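Local coordinates for Ulp1-like SUMO protease (Chaetomium thermophilum, PDB 6DG4), which probably cleaves SUMO from its conjugates as a cysteine protease of the Ulp1 (C48) family, this chain being its catalytic domain, at residues 86-92 with 124-130. Residues are numbered along the deposited sequence.
Sequences EPKCTAF and DIDTILI
Edge strand 89-91 of the mixed sheet in the Ulp1 catalytic domain, a clan CA (papain-like) cysteine protease fold, runs parallel to the start of strand 127-134. Helices occupy part of the connection between them. The axes approach to 4.7 Å at 16°. Bridges pair Cys89 with Thr127, Thr90 with Ile128 and Ala91 with Leu129. Ahead of the strand, waters link the carbonyls of Glu86 and Pro87 to Asp124 OD2. Lys88 (mmtt) curls back: Lys88 NZ forms a salt bridge with Asp124 OD1 (3.0 Å) and donates a hydrogen bond to Asp124 O (2.9 Å). Lys88 O accepts from Asp126 N (2.8 Å) and Thr127 N (3.1 Å). Cys89 (t) and Ala91 share a face with Thr127 and Leu129, and both pack on helix 62-80. Cys89 SG lies 3.9 Å from Leu129 CD1. Thr90 N donates to Thr127 O (2.9 Å), and Thr90 O accepts from Leu129 N (2.8 Å). On the other face, Thr90 OG1 hydrogen-bonds to Ala115 O. Phe92 N donates to Leu129 O (3.1 Å). The Phe92 ring (chi1 m, chi2 84°) turns its edge to Ile128, with Phe92 CE1 3.5 Å from Ile128 CG2.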
ATOM      1  N   GLU A  86      17.234  -2.909  -6.687  1.00 18.65           N
ATOM      2  CA  GLU A  86      16.505  -3.905  -7.473  1.00 16.53           C
ATOM      3  C   GLU A  86      15.422  -4.516  -6.594  1.00 15.01           C
ATOM      4  O   GLU A  86      15.458  -5.709  -6.265  1.00 15.09           O
ATOM      5  CB  GLU A  86      17.453  -4.962  -8.040  1.00 19.14           C
ATOM      6  CG  GLU A  86      18.481  -4.358  -8.992  1.00 23.68           C
ATOM      7  CD  GLU A  86      19.466  -5.367  -9.560  1.00 29.52           C
ATOM      8  OE1 GLU A  86      19.249  -6.587  -9.421  1.00 32.56           O
ATOM      9  OE2 GLU A  86      20.462  -4.931 -10.165  1.00 35.80           O
ATOM     10  N   PRO A  87      14.440  -3.718  -6.191  1.00 13.85           N
ATOM     11  CA  PRO A  87      13.396  -4.237  -5.308  1.00 12.37           C
ATOM     12  C   PRO A  87      12.519  -5.270  -5.989  1.00 11.56           C
ATOM     13  O   PRO A  87      12.309  -5.246  -7.205  1.00 13.02           O
ATOM     14  CB  PRO A  87      12.569  -2.989  -4.973  1.00 12.18           C
ATOM     15  CG  PRO A  87      12.784  -2.091  -6.133  1.00 12.75           C
ATOM     16  CD  PRO A  87      14.226  -2.293  -6.499  1.00 13.98           C
ATOM     17  N   LYS A  88      11.968  -6.160  -5.166  1.00 11.49           N
ATOM     18  CA  LYS A  88      10.879  -7.020  -5.612  1.00 11.28           C
ATOM     19  C   LYS A  88       9.513  -6.394  -5.370  1.00 10.85           C
ATOM     20  O   LYS A  88       8.562  -6.699  -6.101  1.00 10.50           O
ATOM     21  CB  LYS A  88      10.972  -8.386  -4.936  1.00 12.54           C
ATOM     22  CG  LYS A  88      12.076  -9.264  -5.525  1.00 15.87           C
ATOM     23  CD  LYS A  88      11.772  -9.645  -6.974  1.00 17.68           C
ATOM     24  CE  LYS A  88      12.840 -10.524  -7.579  1.00 20.93           C
ATOM     25  NZ  LYS A  88      12.479 -10.898  -8.980  1.00 22.72           N
ATOM     26  N   CYS A  89       9.396  -5.514  -4.380  1.00  9.91           N
ATOM     27  CA  CYS A  89       8.181  -4.748  -4.146  1.00  9.47           C
ATOM     28  C   CYS A  89       8.596  -3.308  -3.908  1.00  9.17           C
ATOM     29  O   CYS A  89       9.510  -3.049  -3.120  1.00 10.41           O
ATOM     30  CB  CYS A  89       7.416  -5.271  -2.932  1.00 10.47           C
ATOM     31  SG  CYS A  89       5.800  -4.483  -2.658  1.00 11.25           S
ATOM     32  N   THR A  90       7.958  -2.377  -4.602  1.00  9.22           N
ATOM     33  CA  THR A  90       8.284  -0.977  -4.394  1.00  9.85           C
ATOM     34  C   THR A  90       7.005  -0.160  -4.318  1.00  9.91           C
ATOM     35  O   THR A  90       5.944  -0.566  -4.792  1.00 11.50           O
ATOM     36  CB  THR A  90       9.262  -0.453  -5.452  1.00 10.92           C
ATOM     37  OG1 THR A  90       9.692   0.856  -5.065  1.00 13.11           O
ATOM     38  CG2 THR A  90       8.617  -0.399  -6.821  1.00 12.69           C
ATOM     39  N   ALA A  91       7.121   1.000  -3.684  1.00 11.42           N
ATOM     40  CA  ALA A  91       5.968   1.829  -3.394  1.00 11.70           C
ATOM     41  C   ALA A  91       6.297   3.275  -3.712  1.00 11.21           C
ATOM     42  O   ALA A  91       7.453   3.701  -3.640  1.00 12.59           O
ATOM     43  CB  ALA A  91       5.572   1.736  -1.921  1.00 14.34           C
ATOM     44  N   PHE A  92       5.254   4.026  -4.028  1.00  9.97           N
ATOM     45  CA  PHE A  92       5.361   5.444  -4.310  1.00  9.95           C
ATOM     46  C   PHE A  92       4.712   6.260  -3.203  1.00 10.16           C
ATOM     47  O   PHE A  92       3.868   5.775  -2.440  1.00 10.69           O
ATOM     48  CB  PHE A  92       4.714   5.761  -5.656  1.00 11.63           C
ATOM     49  CG  PHE A  92       5.538   5.329  -6.823  1.00 12.86           C
ATOM     50  CD1 PHE A  92       5.471   4.034  -7.292  1.00 16.67           C
ATOM     51  CD2 PHE A  92       6.407   6.211  -7.435  1.00 13.23           C
ATOM     52  CE1 PHE A  92       6.240   3.632  -8.365  1.00 16.96           C
ATOM     53  CE2 PHE A  92       7.173   5.811  -8.509  1.00 14.54           C
ATOM     54  CZ  PHE A  92       7.087   4.517  -8.968  1.00 15.82           C
ATOM     55  N   ASP A 124      11.892  -7.257 -13.447  1.00 12.33           N
ATOM     56  CA  ASP A 124      12.336  -8.007 -12.279  1.00 12.42           C
ATOM     57  C   ASP A 124      11.539  -7.651 -11.031  1.00 12.71           C
ATOM     58  O   ASP A 124      11.596  -8.386 -10.043  1.00 13.67           O
ATOM     59  CB  ASP A 124      13.830  -7.724 -12.050  1.00 17.94           C
ATOM     60  CG  ASP A 124      14.395  -8.432 -10.823  1.00 22.77           C
ATOM     61  OD1 ASP A 124      14.448  -9.679 -10.828  1.00 25.67           O
ATOM     62  OD2 ASP A 124      14.818  -7.742  -9.866  1.00 24.80           O
ATOM     63  N   ILE A 125      10.804  -6.550 -11.043  1.00 10.92           N
ATOM     64  CA  ILE A 125       9.954  -6.190  -9.915  1.00 10.60           C
ATOM     65  C   ILE A 125       8.716  -7.077  -9.939  1.00  9.95           C
ATOM     66  O   ILE A 125       8.131  -7.306 -11.004  1.00 12.38           O
ATOM     67  CB  ILE A 125       9.560  -4.706 -10.019  1.00 10.41           C
ATOM     68  CG1 ILE A 125      10.802  -3.809 -10.058  1.00 11.75           C
ATOM     69  CG2 ILE A 125       8.649  -4.309  -8.867  1.00 10.91           C
ATOM     70  CD1 ILE A 125      10.490  -2.353 -10.405  1.00 12.40           C
ATOM     71  N   ASP A 126       8.293  -7.561  -8.766  1.00 10.04           N
ATOM     72  CA  ASP A 126       7.038  -8.299  -8.668  1.00 10.18           C
ATOM     73  C   ASP A 126       5.823  -7.390  -8.483  1.00  9.73           C
ATOM     74  O   ASP A 126       4.768  -7.645  -9.075  1.00 10.31           O
ATOM     75  CB  ASP A 126       7.058  -9.264  -7.480  1.00 10.82           C
ATOM     76  CG  ASP A 126       7.990 -10.441  -7.680  1.00 14.17           C
ATOM     77  OD1 ASP A 126       8.347 -10.774  -8.830  1.00 15.72           O
ATOM     78  OD2 ASP A 126       8.360 -11.050  -6.660  1.00 17.20           O
ATOM     79  N   THR A 127       5.937  -6.349  -7.658  1.00  9.84           N
ATOM     80  CA  THR A 127       4.786  -5.552  -7.259  1.00  9.04           C
ATOM     81  C   THR A 127       5.182  -4.094  -7.137  1.00  9.34           C
ATOM     82  O   THR A 127       6.134  -3.769  -6.422  1.00 10.23           O
ATOM     83  CB  THR A 127       4.270  -6.032  -5.901  1.00 10.58           C
ATOM     84  OG1 THR A 127       4.058  -7.444  -5.959  1.00 11.84           O
ATOM     85  CG2 THR A 127       2.978  -5.340  -5.541  1.00 12.40           C
ATOM     86  N   ILE A 128       4.432  -3.225  -7.813  1.00  9.05           N
ATOM     87  CA  ILE A 128       4.560  -1.777  -7.688  1.00  9.07           C
ATOM     88  C   ILE A 128       3.259  -1.259  -7.087  1.00  8.85           C
ATOM     89  O   ILE A 128       2.185  -1.433  -7.676  1.00 10.28           O
ATOM     90  CB  ILE A 128       4.839  -1.113  -9.046  1.00  9.89           C
ATOM     91  CG1 ILE A 128       6.135  -1.663  -9.654  1.00 10.56           C
ATOM     92  CG2 ILE A 128       4.902   0.403  -8.890  1.00 10.58           C
ATOM     93  CD1 ILE A 128       6.396  -1.178 -11.073  1.00 11.51           C
ATOM     94  N   LEU A 129       3.356  -0.623  -5.921  1.00  9.06           N
ATOM     95  CA  LEU A 129       2.202  -0.119  -5.186  1.00  9.80           C
ATOM     96  C   LEU A 129       2.113   1.395  -5.358  1.00  9.02           C
ATOM     97  O   LEU A 129       3.039   2.120  -4.978  1.00  9.76           O
ATOM     98  CB  LEU A 129       2.349  -0.467  -3.704  1.00  9.72           C
ATOM     99  CG  LEU A 129       2.464  -1.959  -3.360  1.00  9.48           C
ATOM    100  CD1 LEU A 129       2.836  -2.126  -1.888  1.00 11.23           C
ATOM    101  CD2 LEU A 129       1.166  -2.702  -3.667  1.00 11.37           C
ATOM    102  N   ILE A 130       1.010   1.866  -5.924  1.00  9.99           N
ATOM    103  CA  ILE A 130       0.801   3.280  -6.206  1.00  9.69           C
ATOM    104  C   ILE A 130      -0.463   3.730  -5.488  1.00  9.64           C
ATOM    105  O   ILE A 130      -1.578   3.444  -5.928  1.00  9.58           O
ATOM    106  CB  ILE A 130       0.702   3.545  -7.722  1.00 11.42           C
ATOM    107  CG1 ILE A 130       1.996   3.133  -8.424  1.00 14.57           C
ATOM    108  CG2 ILE A 130       0.386   5.013  -7.987  1.00 12.95           C
ATOM    109  CD1 ILE A 130       1.875   3.071  -9.939  1.00 14.84           C
TER
HETATM  110  O   HOH W   1      15.729  -8.167  -7.391  1.00 23.36           O
HETATM  111  O   HOH W   2      16.964  -6.533 -11.424  1.00 37.45           O
HETATM  112  O   HOH W   3      14.142  -4.962  -9.320  1.00 15.54           O
HETATM  113  O   HOH W   4      10.376 -12.511  -9.075  1.00 28.41           O